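Local coordinates for protein 3-hydroxyacyl-CoA dehydrogenase (Archaeoglobus fulgidus, PDB 1ZEJ) that probably uses NAD+ to oxidise a hydroxyl group of its substrate, a 3-hydroxyacyl-CoA or possibly L-gulonate, at residues 220-225 with 269-274. Sequence-based numbering, arbitrary orientation.
Sequences NLDYIG and YEYGPK
In the helical C-terminal domain of this 3-hydroxyacyl-CoA dehydrogenase, Asp222, near the end of helix 197-224, ties down the loop leading into the final helix, 275-290, by accepting from Tyr271 and from the backbone of Tyr269. One carboxylate oxygen does both jobs. The anti lone pair of Asp222 OD2 takes the phenol of Tyr271 OH at 2.6 Å, with OD2 at the edge of the ring and the carboxylate plane 87° from it. On its syn side, Asp222 OD2 receives Tyr269 N at 2.9 Å, somewhat out of the carboxylate plane. The other oxygen, OD1, bonds to Ile268 N, so an aspartate, with an acceptor for each of two successive amides and a lone pair to spare for the phenol, suits this place. The CB of Asp222 already points toward the loop, and CG anti to the carbonyl carbon (chi1 -81°) brings OD2 to its donors. The ring of Tyr223 packs against that of Tyr271, CE2 to CE2 4.1 Å, the planes oblique at 71°. Tyr269 OH hydrogen-bonds to Asp201 of the second subunit, so the same loop takes part in the dimer contact. Replacing Asp222 with an alanine would probably leave the Tyr271 hydroxyl and the amides of Ile268 and Tyr269 without the carboxylate that accepts from all three. Three donors converging on one carboxylate would be expected to stabilise its negative charge and fix its rotation.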
loop_
_atom_site.group_PDB
_atom_site.type_symbol
_atom_site.label_atom_id
_atom_site.label_comp_id
_atom_site.label_asym_id
_atom_site.label_seq_id
_atom_site.Cartn_x
_atom_site.Cartn_y
_atom_site.Cartn_z
ATOM N N ASN A 220 3.620 0.303 10.768
ATOM C CA ASN A 220 4.191 -1.029 10.508
ATOM C C ASN A 220 5.711 -1.113 10.867
ATOM O O ASN A 220 6.167 -2.079 11.494
ATOM C CB ASN A 220 3.999 -1.425 9.054
ATOM C CG ASN A 220 4.447 -2.805 8.776
ATOM O OD1 ASN A 220 3.987 -3.732 9.438
ATOM N ND2 ASN A 220 5.410 -2.981 7.817
ATOM N N LEU A 221 6.436 -0.044 10.541
ATOM C CA LEU A 221 7.854 0.120 10.855
ATOM C C LEU A 221 8.137 -0.036 12.325
ATOM O O LEU A 221 9.099 -0.732 12.689
ATOM C CB LEU A 221 8.385 1.456 10.290
ATOM C CG LEU A 221 9.879 1.646 10.058
ATOM C CD1 LEU A 221 10.465 0.566 9.117
ATOM C CD2 LEU A 221 10.014 3.011 9.446
ATOM N N ASP A 222 7.271 0.507 13.189
ATOM C CA ASP A 222 7.427 0.371 14.646
ATOM C C ASP A 222 7.454 -1.093 15.110
ATOM O O ASP A 222 8.148 -1.439 16.043
ATOM C CB ASP A 222 6.308 1.118 15.404
ATOM C CG ASP A 222 6.570 2.629 15.520
ATOM O OD1 ASP A 222 7.745 3.048 15.395
ATOM O OD2 ASP A 222 5.609 3.389 15.768
ATOM N N TYR A 223 6.633 -1.914 14.481
ATOM C CA TYR A 223 6.566 -3.342 14.762
ATOM C C TYR A 223 7.754 -4.087 14.175
ATOM O O TYR A 223 8.254 -5.022 14.795
ATOM C CB TYR A 223 5.307 -3.917 14.140
ATOM C CG TYR A 223 4.092 -3.602 14.909
ATOM C CD1 TYR A 223 3.756 -4.347 16.019
ATOM C CD2 TYR A 223 3.305 -2.525 14.582
ATOM C CE1 TYR A 223 2.636 -4.073 16.739
ATOM C CE2 TYR A 223 2.194 -2.232 15.318
ATOM C CZ TYR A 223 1.882 -3.054 16.406
ATOM O OH TYR A 223 0.788 -2.762 17.146
ATOM N N ILE A 224 8.172 -3.710 12.968
ATOM C CA ILE A 224 9.417 -4.211 12.373
ATOM C C ILE A 224 10.569 -3.907 13.329
ATOM O O ILE A 224 11.381 -4.787 13.631
ATOM C CB ILE A 224 9.670 -3.602 10.957
ATOM C CG1 ILE A 224 8.825 -4.351 9.912
ATOM C CG2 ILE A 224 11.156 -3.666 10.537
ATOM C CD1 ILE A 224 8.587 -3.549 8.662
ATOM N N GLY A 225 10.615 -2.662 13.826
ATOM C CA GLY A 225 11.712 -2.198 14.653
ATOM C C GLY A 225 12.479 -1.174 13.856
ATOM O O GLY A 225 12.912 -1.451 12.739
ATOM N N TYR A 269 5.333 5.992 16.999
ATOM C CA TYR A 269 4.180 6.105 17.889
ATOM C C TYR A 269 4.499 5.443 19.227
ATOM O O TYR A 269 5.554 4.838 19.363
ATOM C CB TYR A 269 3.002 5.420 17.252
ATOM C CG TYR A 269 2.659 5.967 15.885
ATOM C CD1 TYR A 269 2.273 7.310 15.703
ATOM C CD2 TYR A 269 2.734 5.171 14.777
ATOM C CE1 TYR A 269 1.977 7.798 14.433
ATOM C CE2 TYR A 269 2.444 5.640 13.545
ATOM C CZ TYR A 269 2.034 6.942 13.363
ATOM O OH TYR A 269 1.734 7.353 12.067
ATOM N N GLU A 270 3.580 5.555 20.185
ATOM C CA GLU A 270 3.741 4.982 21.525
ATOM C C GLU A 270 2.792 3.801 21.676
ATOM O O GLU A 270 1.677 3.806 21.114
ATOM C CB GLU A 270 3.474 6.033 22.607
ATOM C CG GLU A 270 4.435 7.218 22.508
ATOM C CD GLU A 270 4.334 8.211 23.659
ATOM O OE1 GLU A 270 3.705 7.896 24.698
ATOM O OE2 GLU A 270 4.908 9.317 23.529
ATOM N N TYR A 271 3.249 2.794 22.420
ATOM C CA TYR A 271 2.581 1.478 22.507
ATOM C C TYR A 271 2.427 1.018 23.957
ATOM O O TYR A 271 3.218 1.410 24.816
ATOM C CB TYR A 271 3.373 0.446 21.709
ATOM C CG TYR A 271 3.414 0.829 20.242
ATOM C CD1 TYR A 271 4.416 1.644 19.751
ATOM C CD2 TYR A 271 2.412 0.426 19.373
ATOM C CE1 TYR A 271 4.428 2.046 18.439
ATOM C CE2 TYR A 271 2.422 0.817 18.033
ATOM C CZ TYR A 271 3.435 1.622 17.574
ATOM O OH TYR A 271 3.435 2.056 16.245
ATOM N N GLY A 272 1.401 0.197 24.199
ATOM C CA GLY A 272 1.191 -0.475 25.487
ATOM C C GLY A 272 1.641 -1.914 25.375
ATOM O O GLY A 272 2.050 -2.344 24.288
ATOM N N PRO A 273 1.555 -2.677 26.482
ATOM C CA PRO A 273 2.155 -4.010 26.540
ATOM C C PRO A 273 1.555 -5.064 25.594
ATOM O O PRO A 273 2.248 -5.999 25.230
ATOM C CB PRO A 273 1.957 -4.421 28.009
ATOM C CG PRO A 273 0.792 -3.638 28.459
ATOM C CD PRO A 273 0.889 -2.326 27.750
ATOM N N LYS A 274 0.305 -4.899 25.167
ATOM C CA LYS A 274 -0.371 -5.917 24.363
ATOM C C LYS A 274 -0.287 -5.641 22.850
ATOM O O LYS A 274 -1.003 -6.248 22.086
ATOM C CB LYS A 274 -1.842 -5.999 24.767
#